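Local coordinates for 223aa long hypothetical arylmalonate decarboxylase (Sulfolobus tokodaii, PDB 2DGD), which is of unestablished function but probably acts as a decarboxylase, a lyase releasing carbon dioxide from an arylmalonate-like acid, and assembles as an octamer, at residues 109-114 against 132-137; 156-161 against 182-187. All blocks are in the same frame, centred on the assembly; numbering follows the deposited sequence.

Contact 1: 109-114 against 132-137; sequences RKLWIG and KGFEIV
Arg-109 and Leu-111 grip Glu-135 between them: its N donates to Arg-109 O (2.9 Å), and its O takes the N-H of Leu-111 (2.7 Å). Both bonds are nearly straight. The pairing slackens one step on, where Val-137 N reaches Leu-111 O at 3.0 Å in a weak bond bent to 124°. The short strands 110-114 and 135-137 run in the same sense, their axes 54° apart. The tightly packed side holds Leu-111, Ile-113, Phe-134 and Ile-136. Ile-113 and Ile-136 meet by their terminal methyls, CD1 to CD1 at 3.9 Å; on Ile-136, CG1 stands anti to the carbonyl carbon (chi1 -64°), with CD1 extended beyond it. Leu-111 CD2 comes obliquely to the Phe-134 ring, 4.4 Å from CG. Helix 119-130, which links the two strands in a beta-alpha-beta unit, covers the isoleucines through Trp-129, while Leu-103 of helix 95-105 packs on Leu-111 and Phe-134. Strand 135-141 is outermost in this chain's four-stranded parallel sheet. The side of Lys-110 and Glu-135 is looser and open to solvent. There their extended chains lie side by side, pointing the same way, and Glu-135 OE2 rests 3.4 Å from Lys-110 CE. The amino group projects past the carboxylate, with NZ 4.7 Å from OE2, so their attraction is probably only long-range. Val-137 leads from this pair, CG1 against Lys-110 CB, back to the buried Trp-112, where its CG2 approaches the edge of the indole at CD1 (4.2 Å).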
ATOM      1  N   ARG A 109      20.481  -6.623  35.024  1.00 37.75           N
ATOM      2  CA  ARG A 109      21.150  -6.370  36.292  1.00 39.15           C
ATOM      3  C   ARG A 109      21.444  -4.879  36.459  1.00 37.77           C
ATOM      4  O   ARG A 109      21.253  -4.321  37.539  1.00 38.34           O
ATOM      5  CB  ARG A 109      22.441  -7.184  36.404  1.00 42.86           C
ATOM      6  CG  ARG A 109      22.214  -8.669  36.620  1.00 50.74           C
ATOM      7  CD  ARG A 109      23.382  -9.311  37.374  1.00 58.96           C
ATOM      8  NE  ARG A 109      24.005 -10.410  36.633  1.00 66.00           N
ATOM      9  CZ  ARG A 109      24.579 -10.284  35.437  1.00 68.92           C
ATOM     10  NH1 ARG A 109      25.118 -11.346  34.845  1.00 70.00           N
ATOM     11  NH2 ARG A 109      24.615  -9.101  34.830  1.00 70.44           N
ATOM     12  N   LYS A 110      21.916  -4.235  35.395  1.00 35.67           N
ATOM     13  CA  LYS A 110      22.201  -2.801  35.438  1.00 33.53           C
ATOM     14  C   LYS A 110      21.009  -2.058  34.834  1.00 31.35           C
ATOM     15  O   LYS A 110      20.535  -2.394  33.752  1.00 30.26           O
ATOM     16  CB  LYS A 110      23.486  -2.493  34.671  1.00 34.27           C
ATOM     17  CG  LYS A 110      24.725  -3.005  35.374  1.00 36.31           C
ATOM     18  CD  LYS A 110      25.954  -2.894  34.503  1.00 38.69           C
ATOM     19  CE  LYS A 110      27.177  -3.401  35.239  1.00 40.76           C
ATOM     20  NZ  LYS A 110      28.368  -3.484  34.349  1.00 43.68           N
ATOM     21  N   LEU A 111      20.532  -1.042  35.537  1.00 29.51           N
ATOM     22  CA  LEU A 111      19.365  -0.306  35.084  1.00 29.17           C
ATOM     23  C   LEU A 111      19.504   1.222  35.126  1.00 29.75           C
ATOM     24  O   LEU A 111      20.128   1.778  36.039  1.00 29.81           O
ATOM     25  CB  LEU A 111      18.174  -0.731  35.949  1.00 27.98           C
ATOM     26  CG  LEU A 111      16.769  -0.238  35.620  1.00 27.85           C
ATOM     27  CD1 LEU A 111      16.295  -0.897  34.334  1.00 29.75           C
ATOM     28  CD2 LEU A 111      15.823  -0.583  36.757  1.00 26.67           C
ATOM     29  N   TRP A 112      18.931   1.891  34.125  1.00 28.09           N
ATOM     30  CA  TRP A 112      18.927   3.347  34.079  1.00 25.58           C
ATOM     31  C   TRP A 112      17.448   3.697  34.235  1.00 25.88           C
ATOM     32  O   TRP A 112      16.597   3.140  33.528  1.00 27.73           O
ATOM     33  CB  TRP A 112      19.440   3.868  32.746  1.00 24.38           C
ATOM     34  CG  TRP A 112      19.754   5.338  32.809  1.00 26.36           C
ATOM     35  CD1 TRP A 112      20.964   5.907  33.098  1.00 25.24           C
ATOM     36  CD2 TRP A 112      18.831   6.427  32.640  1.00 26.28           C
ATOM     37  NE1 TRP A 112      20.851   7.276  33.121  1.00 24.95           N
ATOM     38  CE2 TRP A 112      19.556   7.625  32.843  1.00 24.69           C
ATOM     39  CE3 TRP A 112      17.462   6.507  32.337  1.00 25.57           C
ATOM     40  CZ2 TRP A 112      18.962   8.886  32.753  1.00 25.06           C
ATOM     41  CZ3 TRP A 112      16.868   7.768  32.247  1.00 26.98           C
ATOM     42  CH2 TRP A 112      17.622   8.941  32.454  1.00 26.20           C
ATOM     43  N   ILE A 113      17.134   4.608  35.151  1.00 23.34           N
ATOM     44  CA  ILE A 113      15.742   4.966  35.407  1.00 21.57           C
ATOM     45  C   ILE A 113      15.318   6.388  35.046  1.00 21.60           C
ATOM     46  O   ILE A 113      15.904   7.365  35.508  1.00 21.11           O
ATOM     47  CB  ILE A 113      15.400   4.723  36.892  1.00 19.85           C
ATOM     48  CG1 ILE A 113      15.571   3.244  37.216  1.00 19.67           C
ATOM     49  CG2 ILE A 113      13.983   5.175  37.200  1.00 18.11           C
ATOM     50  CD1 ILE A 113      15.504   2.941  38.690  1.00 21.58           C
ATOM     51  N   GLY A 114      14.281   6.493  34.221  1.00 20.82           N
ATOM     52  CA  GLY A 114      13.763   7.791  33.842  1.00 20.72           C
ATOM     53  C   GLY A 114      12.397   7.959  34.479  1.00 20.96           C
ATOM     54  O   GLY A 114      11.616   7.013  34.501  1.00 21.34           O
ATOM     55  N   LYS A 132      15.416  -3.985  45.039  1.00 39.07           N
ATOM     56  CA  LYS A 132      14.839  -5.131  44.353  1.00 37.22           C
ATOM     57  C   LYS A 132      15.948  -5.923  43.673  1.00 36.10           C
ATOM     58  O   LYS A 132      15.687  -6.920  43.012  1.00 37.26           O
ATOM     59  CB  LYS A 132      13.816  -4.686  43.310  1.00 37.24           C
ATOM     60  CG  LYS A 132      12.529  -4.144  43.882  1.00 39.42           C
ATOM     61  CD  LYS A 132      11.480  -3.965  42.790  1.00 41.92           C
ATOM     62  CE  LYS A 132      10.170  -3.422  43.350  1.00 44.38           C
ATOM     63  NZ  LYS A 132       9.093  -3.289  42.306  1.00 46.90           N
ATOM     64  N   GLY A 133      17.186  -5.466  43.823  1.00 34.16           N
ATOM     65  CA  GLY A 133      18.300  -6.178  43.229  1.00 34.04           C
ATOM     66  C   GLY A 133      18.848  -5.644  41.919  1.00 34.98           C
ATOM     67  O   GLY A 133      19.347  -6.421  41.096  1.00 36.24           O
ATOM     68  N   PHE A 134      18.764  -4.335  41.704  1.00 34.58           N
ATOM     69  CA  PHE A 134      19.286  -3.762  40.471  1.00 33.44           C
ATOM     70  C   PHE A 134      20.376  -2.745  40.755  1.00 33.84           C
ATOM     71  O   PHE A 134      20.307  -2.007  41.745  1.00 35.03           O
ATOM     72  CB  PHE A 134      18.182  -3.067  39.661  1.00 33.01           C
ATOM     73  CG  PHE A 134      17.112  -3.989  39.157  1.00 31.41           C
ATOM     74  CD1 PHE A 134      15.933  -4.163  39.874  1.00 31.10           C
ATOM     75  CD2 PHE A 134      17.284  -4.686  37.968  1.00 29.74           C
ATOM     76  CE1 PHE A 134      14.945  -5.018  39.415  1.00 29.77           C
ATOM     77  CE2 PHE A 134      16.299  -5.543  37.501  1.00 28.75           C
ATOM     78  CZ  PHE A 134      15.128  -5.709  38.225  1.00 28.62           C
ATOM     79  N   GLU A 135      21.388  -2.716  39.896  1.00 32.48           N
ATOM     80  CA  GLU A 135      22.446  -1.736  40.035  1.00 32.40           C
ATOM     81  C   GLU A 135      21.956  -0.574  39.185  1.00 31.56           C
ATOM     82  O   GLU A 135      21.730  -0.722  37.987  1.00 32.47           O
ATOM     83  CB  GLU A 135      23.772  -2.255  39.486  1.00 34.04           C
ATOM     84  CG  GLU A 135      24.875  -1.209  39.589  1.00 36.84           C
ATOM     85  CD  GLU A 135      26.145  -1.605  38.872  1.00 39.93           C
ATOM     86  OE1 GLU A 135      27.035  -0.733  38.719  1.00 40.73           O
ATOM     87  OE2 GLU A 135      26.255  -2.784  38.464  1.00 41.81           O
ATOM     88  N   ILE A 136      21.780   0.578  39.806  1.00 29.78           N
ATOM     89  CA  ILE A 136      21.276   1.725  39.087  1.00 29.57           C
ATOM     90  C   ILE A 136      22.369   2.647  38.587  1.00 28.87           C
ATOM     91  O   ILE A 136      22.819   3.541  39.292  1.00 29.44           O
ATOM     92  CB  ILE A 136      20.269   2.460  39.971  1.00 30.13           C
ATOM     93  CG1 ILE A 136      19.087   1.517  40.208  1.00 30.09           C
ATOM     94  CG2 ILE A 136      19.819   3.766  39.322  1.00 28.82           C
ATOM     95  CD1 ILE A 136      18.198   1.923  41.311  1.00 34.02           C
ATOM     96  N   VAL A 137      22.770   2.417  37.344  1.00 28.19           N
ATOM     97  CA  VAL A 137      23.826   3.178  36.698  1.00 28.45           C
ATOM     98  C   VAL A 137      23.519   4.651  36.430  1.00 29.22           C
ATOM     99  O   VAL A 137      24.405   5.403  36.022  1.00 31.03           O
ATOM    100  CB  VAL A 137      24.218   2.511  35.370  1.00 28.96           C
ATOM    101  CG1 VAL A 137      24.643   1.078  35.627  1.00 29.11           C
ATOM    102  CG2 VAL A 137      23.051   2.543  34.401  1.00 29.45           C
TER

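Contact 2: 156-161 against 182-187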
ATOM      1  N   PHE A 156       9.095  13.149  22.179  1.00 16.41           N
ATOM      2  CA  PHE A 156      10.518  13.431  22.244  1.00 16.84           C
ATOM      3  C   PHE A 156      11.025  14.090  23.511  1.00 17.12           C
ATOM      4  O   PHE A 156      12.228  14.144  23.740  1.00 19.48           O
ATOM      5  CB  PHE A 156      10.946  14.198  21.000  1.00 16.04           C
ATOM      6  CG  PHE A 156      10.949  13.347  19.769  1.00 16.54           C
ATOM      7  CD1 PHE A 156      11.871  12.311  19.636  1.00 16.18           C
ATOM      8  CD2 PHE A 156       9.985  13.516  18.780  1.00 15.09           C
ATOM      9  CE1 PHE A 156      11.828  11.448  18.534  1.00 16.54           C
ATOM     10  CE2 PHE A 156       9.938  12.660  17.677  1.00 15.21           C
ATOM     11  CZ  PHE A 156      10.858  11.624  17.556  1.00 14.49           C
ATOM     12  N   THR A 157      10.127  14.582  24.349  1.00 16.70           N
ATOM     13  CA  THR A 157      10.567  15.158  25.604  1.00 17.02           C
ATOM     14  C   THR A 157      10.962  13.963  26.463  1.00 18.85           C
ATOM     15  O   THR A 157      11.930  14.012  27.223  1.00 21.18           O
ATOM     16  CB  THR A 157       9.448  15.932  26.298  1.00 16.06           C
ATOM     17  OG1 THR A 157       9.225  17.165  25.607  1.00 16.71           O
ATOM     18  CG2 THR A 157       9.816  16.216  27.730  1.00 14.12           C
ATOM     19  N   ILE A 158      10.200  12.882  26.324  1.00 19.58           N
ATOM     20  CA  ILE A 158      10.460  11.648  27.053  1.00 18.89           C
ATOM     21  C   ILE A 158      11.717  11.036  26.464  1.00 19.95           C
ATOM     22  O   ILE A 158      12.541  10.472  27.174  1.00 20.89           O
ATOM     23  CB  ILE A 158       9.300  10.636  26.886  1.00 18.49           C
ATOM     24  CG1 ILE A 158       8.037  11.176  27.569  1.00 16.62           C
ATOM     25  CG2 ILE A 158       9.713   9.268  27.436  1.00 15.41           C
ATOM     26  CD1 ILE A 158       6.814  10.326  27.353  1.00 16.13           C
ATOM     27  N   TYR A 159      11.855  11.150  25.151  1.00 20.74           N
ATOM     28  CA  TYR A 159      13.010  10.610  24.473  1.00 21.93           C
ATOM     29  C   TYR A 159      14.297  11.293  24.933  1.00 23.09           C
ATOM     30  O   TYR A 159      15.274  10.624  25.265  1.00 23.46           O
ATOM     31  CB  TYR A 159      12.834  10.750  22.959  1.00 21.11           C
ATOM     32  CG  TYR A 159      14.007  10.251  22.148  1.00 21.63           C
ATOM     33  CD1 TYR A 159      15.118  11.064  21.928  1.00 21.42           C
ATOM     34  CD2 TYR A 159      14.024   8.951  21.625  1.00 21.07           C
ATOM     35  CE1 TYR A 159      16.221  10.600  21.207  1.00 20.88           C
ATOM     36  CE2 TYR A 159      15.128   8.476  20.906  1.00 20.94           C
ATOM     37  CZ  TYR A 159      16.219   9.311  20.706  1.00 19.65           C
ATOM     38  OH  TYR A 159      17.320   8.863  20.029  1.00 18.75           O
ATOM     39  N   ARG A 160      14.298  12.619  24.980  1.00 24.19           N
ATOM     40  CA  ARG A 160      15.504  13.334  25.387  1.00 26.33           C
ATOM     41  C   ARG A 160      15.775  13.201  26.882  1.00 26.31           C
ATOM     42  O   ARG A 160      16.909  13.326  27.324  1.00 25.64           O
ATOM     43  CB  ARG A 160      15.414  14.809  24.976  1.00 26.94           C
ATOM     44  CG  ARG A 160      14.948  14.990  23.531  1.00 30.17           C
ATOM     45  CD  ARG A 160      15.828  15.902  22.685  1.00 32.91           C
ATOM     46  NE  ARG A 160      17.061  15.260  22.227  1.00 35.52           N
ATOM     47  CZ  ARG A 160      17.827  15.716  21.235  1.00 36.04           C
ATOM     48  NH1 ARG A 160      18.931  15.068  20.907  1.00 38.03           N
ATOM     49  NH2 ARG A 160      17.490  16.805  20.555  1.00 36.44           N
ATOM     50  N   LEU A 161      14.732  12.937  27.659  1.00 27.15           N
ATOM     51  CA  LEU A 161      14.882  12.756  29.098  1.00 26.19           C
ATOM     52  C   LEU A 161      15.936  11.672  29.331  1.00 26.98           C
ATOM     53  O   LEU A 161      16.734  11.757  30.262  1.00 28.56           O
ATOM     54  CB  LEU A 161      13.533  12.346  29.705  1.00 24.52           C
ATOM     55  CG  LEU A 161      13.305  12.062  31.198  1.00 24.43           C
ATOM     56  CD1 LEU A 161      13.267  10.578  31.410  1.00 24.28           C
ATOM     57  CD2 LEU A 161      14.362  12.728  32.067  1.00 23.65           C
ATOM     58  N   LEU A 182       2.482   8.774  31.717  1.00 22.69           N
ATOM     59  CA  LEU A 182       3.244   9.092  30.523  1.00 21.24           C
ATOM     60  C   LEU A 182       2.815   8.191  29.373  1.00 21.48           C
ATOM     61  O   LEU A 182       2.676   6.979  29.540  1.00 23.51           O
ATOM     62  CB  LEU A 182       4.736   8.879  30.772  1.00 20.26           C
ATOM     63  CG  LEU A 182       5.519   9.896  31.603  1.00 20.40           C
ATOM     64  CD1 LEU A 182       6.945   9.389  31.798  1.00 17.56           C
ATOM     65  CD2 LEU A 182       5.524  11.256  30.909  1.00 17.59           C
ATOM     66  N   SER A 183       2.585   8.781  28.209  1.00 20.08           N
ATOM     67  CA  SER A 183       2.228   8.002  27.035  1.00 19.14           C
ATOM     68  C   SER A 183       3.569   7.665  26.390  1.00 19.99           C
ATOM     69  O   SER A 183       4.193   8.515  25.736  1.00 19.47           O
ATOM     70  CB  SER A 183       1.387   8.830  26.084  1.00 17.11           C
ATOM     71  OG  SER A 183       1.163   8.113  24.890  1.00 18.34           O
ATOM     72  N   THR A 184       4.013   6.429  26.588  1.00 19.60           N
ATOM     73  CA  THR A 184       5.306   5.992  26.087  1.00 20.04           C
ATOM     74  C   THR A 184       5.288   5.106  24.853  1.00 20.18           C
ATOM     75  O   THR A 184       6.332   4.659  24.400  1.00 20.29           O
ATOM     76  CB  THR A 184       6.060   5.256  27.199  1.00 19.81           C
ATOM     77  OG1 THR A 184       5.201   4.257  27.765  1.00 18.83           O
ATOM     78  CG2 THR A 184       6.470   6.225  28.291  1.00 18.87           C
ATOM     79  N   TYR A 185       4.110   4.860  24.299  1.00 22.06           N
ATOM     80  CA  TYR A 185       3.997   4.000  23.125  1.00 22.36           C
ATOM     81  C   TYR A 185       5.039   4.263  22.031  1.00 22.90           C
ATOM     82  O   TYR A 185       5.671   3.330  21.546  1.00 23.94           O
ATOM     83  CB  TYR A 185       2.597   4.108  22.527  1.00 22.38           C
ATOM     84  CG  TYR A 185       2.376   3.139  21.399  1.00 23.52           C
ATOM     85  CD1 TYR A 185       2.226   3.582  20.085  1.00 21.75           C
ATOM     86  CD2 TYR A 185       2.354   1.771  21.641  1.00 24.38           C
ATOM     87  CE1 TYR A 185       2.062   2.678  19.043  1.00 21.81           C
ATOM     88  CE2 TYR A 185       2.188   0.862  20.608  1.00 24.30           C
ATOM     89  CZ  TYR A 185       2.044   1.322  19.314  1.00 22.61           C
ATOM     90  OH  TYR A 185       1.884   0.415  18.299  1.00 23.08           O
ATOM     91  N   GLU A 186       5.215   5.522  21.641  1.00 22.85           N
ATOM     92  CA  GLU A 186       6.184   5.865  20.603  1.00 22.89           C
ATOM     93  C   GLU A 186       7.601   6.052  21.149  1.00 23.22           C
ATOM     94  O   GLU A 186       8.548   5.422  20.674  1.00 22.89           O
ATOM     95  CB  GLU A 186       5.766   7.145  19.862  1.00 23.06           C
ATOM     96  CG  GLU A 186       4.441   7.073  19.125  1.00 24.38           C
ATOM     97  CD  GLU A 186       3.235   7.368  20.018  1.00 29.83           C
ATOM     98  OE1 GLU A 186       2.086   7.273  19.514  1.00 30.19           O
ATOM     99  OE2 GLU A 186       3.430   7.702  21.218  1.00 29.72           O
ATOM    100  N   ALA A 187       7.738   6.930  22.140  1.00 23.17           N
ATOM    101  CA  ALA A 187       9.034   7.223  22.746  1.00 22.33           C
ATOM    102  C   ALA A 187       9.861   5.967  22.984  1.00 22.02           C
ATOM    103  O   ALA A 187      11.021   5.885  22.599  1.00 23.23           O
ATOM    104  CB  ALA A 187       8.833   7.970  24.053  1.00 21.61           C
TER
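Tyr-159 and Ala-187 bring the two backbones closest, their CA atoms 5.5 Å apart: a turn of helix 155-163 faces an irregular loop that enters helix 187-195 at Ala-187. No hydrogen bond joins the segments, so side-chain packing carries the contact. Ile-158 is its centre, and its two branches are divided between the two ends of segment 182-187. CG2 lies 3.7 Å from Ala-187 CB. The other branch, with CG1 beside the backbone N (chi1 -67°) and CD1 extended beyond it, reaches Leu-182 to Thr-184. There CD1 rests 3.9 Å from Leu-182 CD2, the two side chains sliding past each other in opposite directions, and it also approaches Ser-183 O (3.6 Å) and Thr-184 CG2 (4.2 Å). Ile-177 of strand 174-177 packs on Ile-158, Leu-182 and Thr-184 alike. In this clan, which includes aspartate and glutamate racemases, the loop after the corresponding strand lines the active-site cleft between two alpha/beta halves; a similar role is probable here. Asp-22 of helix 19-26 binds Ser-183 OG and the backbone N atoms of Thr-184 and Tyr-185, tying the loop to the other half. An alanine in place of Ile-158 would lack CD1 and CG2, which would probably open a gap beside Leu-182 and Ser-183 O and thin the packing on Ala-187. Beside Ile-158, the Tyr-159 ring turns an edge to Ala-187 O, which lies near its plane and 4.4 Å from CD2, while OH bonds to Asp-194 and Lys-163.

How the contacts relate
Both contacts belong to the half of the chain built on the parallel sheet of strands 135-141, 110-115, 174-177 and 199-201, and their centres are about 19 Å apart. They come in series: contact 1 joins two neighbouring strands at one side of that sheet, and the chain then passes into helix 155-163, strand 174-177 and the loop of contact 2. The helix of contact 2 packs directly on strand 110-115, with Leu-161 O 3.7 Å from Trp-112 CH2 and Leu-161 CD1 equally near Gly-114 CA. Contact 1 thus builds the sheet's margin, while contact 2 fixes a helix and a loop nearer the probable active-site cleft.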